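Local atomic coordinates of possible HxlR family transcriptional factor (Thermoplasma volcanium, PDB entry 3DF8), a protein that probably binds DNA through a winged helix-turn-helix domain and so regulates transcription. Residues K65-D69 / S70-E74; M97-L100 / Q101-V105. All blocks are in the same frame, centred on the assembly; numbering follows the deposited sequence. Where two conformers were deposited one is given.

Contact 1: K65-D69 / S70-E74; sequences KDLID and SGLVE
Leu67 meets Leu72 and Val73 across the turn that ends helix 57-69 and starts strand 73-77. Its CB packs on CG2 of Val73 at 3.7 Å, the closest apolar approach here. With CG beside the backbone N (chi1 -74°), the chain then forks: CD1 turns to the same CG2 of Val73, while CD2 meets CD1 of Leu72 at 4.0 Å. Ile68, one residue on, lays CG1 against the Val73 carbonyl, and its CA-H points at Val73 O, 3.3 Å from CA to O.

The backbone closes the helix in a Schellman motif at Gly71, whose positive phi, easily adopted by glycine, turns the chain out of the helix. Leu67 O is gripped twice: Leu72 N lies 3.0 Å away, nearly along the C=O axis, and Val73 N reaches the same Leu67 O from above the carbonyl plane at 3.3 Å. Gly71 N bonds to Ile68 O, again from above the plane. One residue before Leu67, Asp66 O takes Ser70 N at 3.0 Å; in one of two conformers Ser70 OG reaches it too, from the opposite face of its plane.

Outside the turn, Leu67 reaches Leu23, Thr29, Ile32 and Ile33, and Leu72 touches Leu106 of the second subunit. On the exposed side Lys65 NZ and Asp69 OD2 form a salt bridge whose hydrogen bond is weak. The chemistry is thus divided: the carbonyls of Asp66, Leu67 and Ile68 find donors locally, in the turn's amides, while buried Leu67, Leu72 and Val73 anchor helix exit and strand start in the core.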
# COMPACT_ATOMS: atom_id res chain seq x y z
N LYS A 65 -8.37 9.11 12.89
CA LYS A 65 -7.72 10.31 13.42
C LYS A 65 -6.45 10.61 12.60
O LYS A 65 -6.17 11.77 12.27
CB LYS A 65 -7.35 10.12 14.87
CG LYS A 65 -6.55 11.27 15.43
CD LYS A 65 -6.08 10.98 16.82
CE LYS A 65 -4.99 11.99 17.20
NZ LYS A 65 -5.52 13.37 17.02
N ASP A 66 -5.69 9.56 12.27
CA ASP A 66 -4.40 9.78 11.61
C ASP A 66 -4.73 10.27 10.20
O ASP A 66 -4.01 11.10 9.65
CB ASP A 66 -3.57 8.50 11.50
CG ASP A 66 -2.99 8.05 12.82
OD1 ASP A 66 -2.84 8.89 13.75
OD2 ASP A 66 -2.65 6.84 12.88
N LEU A 67 -5.81 9.71 9.64
CA LEU A 67 -6.22 10.13 8.29
C LEU A 67 -6.71 11.57 8.22
O LEU A 67 -6.46 12.28 7.23
CB LEU A 67 -7.26 9.16 7.68
CG LEU A 67 -6.71 7.81 7.22
CD1 LEU A 67 -7.91 6.79 7.09
CD2 LEU A 67 -5.86 7.83 5.97
N ILE A 68 -7.44 11.99 9.25
CA ILE A 68 -7.88 13.40 9.38
C ILE A 68 -6.63 14.30 9.54
O ILE A 68 -6.49 15.32 8.86
CB ILE A 68 -8.82 13.55 10.58
CG1 ILE A 68 -10.15 12.84 10.30
CG2 ILE A 68 -9.03 15.06 10.91
CD1 ILE A 68 -11.08 12.76 11.55
N ASP A 69 -5.73 13.91 10.43
CA ASP A 69 -4.50 14.69 10.66
C ASP A 69 -3.66 14.85 9.38
O ASP A 69 -3.03 15.90 9.17
CB ASP A 69 -3.71 14.09 11.81
CG ASP A 69 -4.40 14.28 13.17
OD1 ASP A 69 -5.44 14.99 13.26
OD2 ASP A 69 -3.90 13.71 14.16
N SER A 70 -3.66 13.83 8.53
CA SER A 70 -2.90 13.80 7.29
C SER A 70 -3.62 14.46 6.12
O SER A 70 -3.07 14.55 5.02
CB SER A 70 -2.47 12.37 6.96
OG SER A 70 -1.61 11.88 7.98
N GLY A 71 -4.85 14.94 6.37
CA GLY A 71 -5.64 15.69 5.38
C GLY A 71 -6.31 14.84 4.32
O GLY A 71 -6.71 15.35 3.26
N LEU A 72 -6.43 13.54 4.56
CA LEU A 72 -7.06 12.62 3.61
C LEU A 72 -8.54 12.35 3.89
O LEU A 72 -9.26 11.91 2.99
CB LEU A 72 -6.29 11.25 3.57
CG LEU A 72 -4.79 11.45 3.24
CD1 LEU A 72 -4.16 10.10 3.17
CD2 LEU A 72 -4.61 12.18 1.89
N VAL A 73 -8.97 12.56 5.14
CA VAL A 73 -10.38 12.30 5.57
C VAL A 73 -10.86 13.50 6.39
O VAL A 73 -10.07 14.18 7.02
CB VAL A 73 -10.42 11.01 6.40
CG1 VAL A 73 -11.77 10.79 7.16
CG2 VAL A 73 -10.13 9.81 5.49
N GLU A 74 -12.17 13.78 6.33
CA GLU A 74 -12.74 14.76 7.25
C GLU A 74 -14.00 14.18 7.88
O GLU A 74 -14.70 13.32 7.27
CB GLU A 74 -13.03 16.08 6.52
CG GLU A 74 -13.72 15.92 5.19
CD GLU A 74 -15.24 16.03 5.26
OE1 GLU A 74 -15.85 16.07 4.18
OE2 GLU A 74 -15.80 16.10 6.39

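Contact 2: M97-L100 / Q101-V105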
# COMPACT_ATOMS: atom_id res chain seq x y z
N MSE A 97 -6.87 1.90 -6.25
CA MSE A 97 -7.80 0.86 -6.75
C MSE A 97 -7.14 -0.13 -7.73
O MSE A 97 -7.39 -1.32 -7.60
CB MSE A 97 -9.10 1.46 -7.29
CG MSE A 97 -9.93 2.23 -6.25
SE MSE A 97 -9.97 1.49 -4.40
CE MSE A 97 -10.98 -0.05 -4.80
N PRO A 98 -6.30 0.33 -8.67
CA PRO A 98 -5.67 -0.70 -9.53
C PRO A 98 -4.78 -1.68 -8.77
O PRO A 98 -4.71 -2.88 -9.13
CB PRO A 98 -4.90 0.14 -10.57
CG PRO A 98 -5.59 1.51 -10.57
CD PRO A 98 -5.91 1.69 -9.09
N LEU A 99 -4.14 -1.20 -7.70
CA LEU A 99 -3.30 -2.04 -6.86
C LEU A 99 -4.17 -3.07 -6.14
O LEU A 99 -3.87 -4.28 -6.18
CB LEU A 99 -2.54 -1.19 -5.85
CG LEU A 99 -1.69 -1.99 -4.89
CD1 LEU A 99 -0.56 -2.79 -5.61
CD2 LEU A 99 -1.15 -1.02 -3.87
N LEU A 100 -5.26 -2.61 -5.52
CA LEU A 100 -6.18 -3.54 -4.87
C LEU A 100 -6.84 -4.54 -5.83
O LEU A 100 -7.00 -5.72 -5.48
CB LEU A 100 -7.19 -2.80 -3.97
CG LEU A 100 -6.53 -2.03 -2.81
CD1 LEU A 100 -7.61 -1.38 -1.94
CD2 LEU A 100 -5.57 -2.86 -1.93
N GLN A 101 -7.22 -4.08 -7.03
CA GLN A 101 -7.74 -4.94 -8.04
C GLN A 101 -6.74 -6.08 -8.28
O GLN A 101 -7.12 -7.26 -8.25
CB GLN A 101 -8.01 -4.15 -9.32
CG GLN A 101 -8.58 -4.97 -10.48
CD GLN A 101 -8.88 -4.09 -11.67
OE1 GLN A 101 -7.98 -3.45 -12.22
NE2 GLN A 101 -10.15 -4.04 -12.06
N TYR A 102 -5.47 -5.73 -8.47
CA TYR A 102 -4.51 -6.77 -8.82
C TYR A 102 -4.28 -7.70 -7.64
O TYR A 102 -4.17 -8.90 -7.81
CB TYR A 102 -3.18 -6.24 -9.32
CG TYR A 102 -2.32 -7.38 -9.84
CD1 TYR A 102 -2.78 -8.20 -10.87
CD2 TYR A 102 -1.05 -7.63 -9.32
CE1 TYR A 102 -2.01 -9.27 -11.36
CE2 TYR A 102 -0.27 -8.70 -9.81
CZ TYR A 102 -0.74 -9.50 -10.83
OH TYR A 102 0.00 -10.55 -11.34
N ILE A 103 -4.22 -7.14 -6.43
CA ILE A 103 -4.16 -7.94 -5.22
C ILE A 103 -5.29 -8.99 -5.17
O ILE A 103 -5.04 -10.15 -4.80
CB ILE A 103 -4.17 -7.06 -3.97
CG1 ILE A 103 -2.80 -6.38 -3.84
CG2 ILE A 103 -4.42 -7.88 -2.71
CD1 ILE A 103 -2.75 -5.37 -2.71
N SER A 104 -6.50 -8.59 -5.54
CA SER A 104 -7.61 -9.53 -5.51
C SER A 104 -7.35 -10.66 -6.48
O SER A 104 -7.68 -11.82 -6.19
CB SER A 104 -8.96 -8.83 -5.75
OG SER A 104 -9.01 -8.24 -7.02
N VAL A 105 -6.75 -10.35 -7.64
CA VAL A 105 -6.39 -11.38 -8.64
C VAL A 105 -5.35 -12.33 -8.03
O VAL A 105 -5.50 -13.55 -8.11
CB VAL A 105 -5.85 -10.75 -9.95
CG1 VAL A 105 -5.21 -11.81 -10.89
CG2 VAL A 105 -6.96 -9.96 -10.67
O HOH W 1 -5.16 -3.83 -11.57
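Successive turns of one helix meet here, in the C-terminal half of helix 87-108, where Leu99 and Leu100 both pack on Ile103. Leu100 lies alongside Ile103, the two pointing the same way, with CD2 of Leu100 3.9 Å from CD1 of Ile103. Leu99 comes in at a slant, and its CG is 4.2 Å from that same CD1 of Ile103. What brings the methyl there is the Ile103 torsion: CG1 sits beside the backbone N (chi1 -73°), running back over the previous turn, 3.3 Å from Leu99 O.

Helical bonds tie the turns together, the shortest from Gln101 N to Met97 O at 2.8 Å. The helix is kinked at Pro98, whose ring nitrogen has no bond to the turn before; its carbonyl, however, is doubly engaged. Pro98 O accepts Tyr102 N at 3.0 Å, and also a water 2.7 Å away that donates in turn to Gln101 OE1. The extended Gln101 side chain is thereby bridged to the backbone one turn earlier.

Helix 29-36 of the same chain meets this segment through Ser34, which touches selenomethionine Met97 and Leu100. Other parts face the second subunit: its Tyr7, from strand 3-7, packs on Pro98 and Gln101, its Ser19 packs on Ile103, and Asn91 of its helix 87-108 is hydrogen-bonded to Tyr102 OH.

In the fold
Contact 1 comes first along the chain and contact 2 follows, in series: contact 1 runs into strand 73-77, and the rest of that strand and strand 81-85 lead on to helix 87-108. Their centres are 24 Å apart on opposite sides of the chain's centre, and their nearest atoms stay about 12 Å from each other. Both nevertheless pack on helix 29-36, and Leu72 of contact 1 touches Lys88 and Val92 near the start of the helix that carries contact 2. Contact 1 joins helix 57-69 to the hairpin, or wing, of the probable DNA-binding domain; contact 2 belongs to the long C-terminal helix, much of whose surface there meets the second subunit.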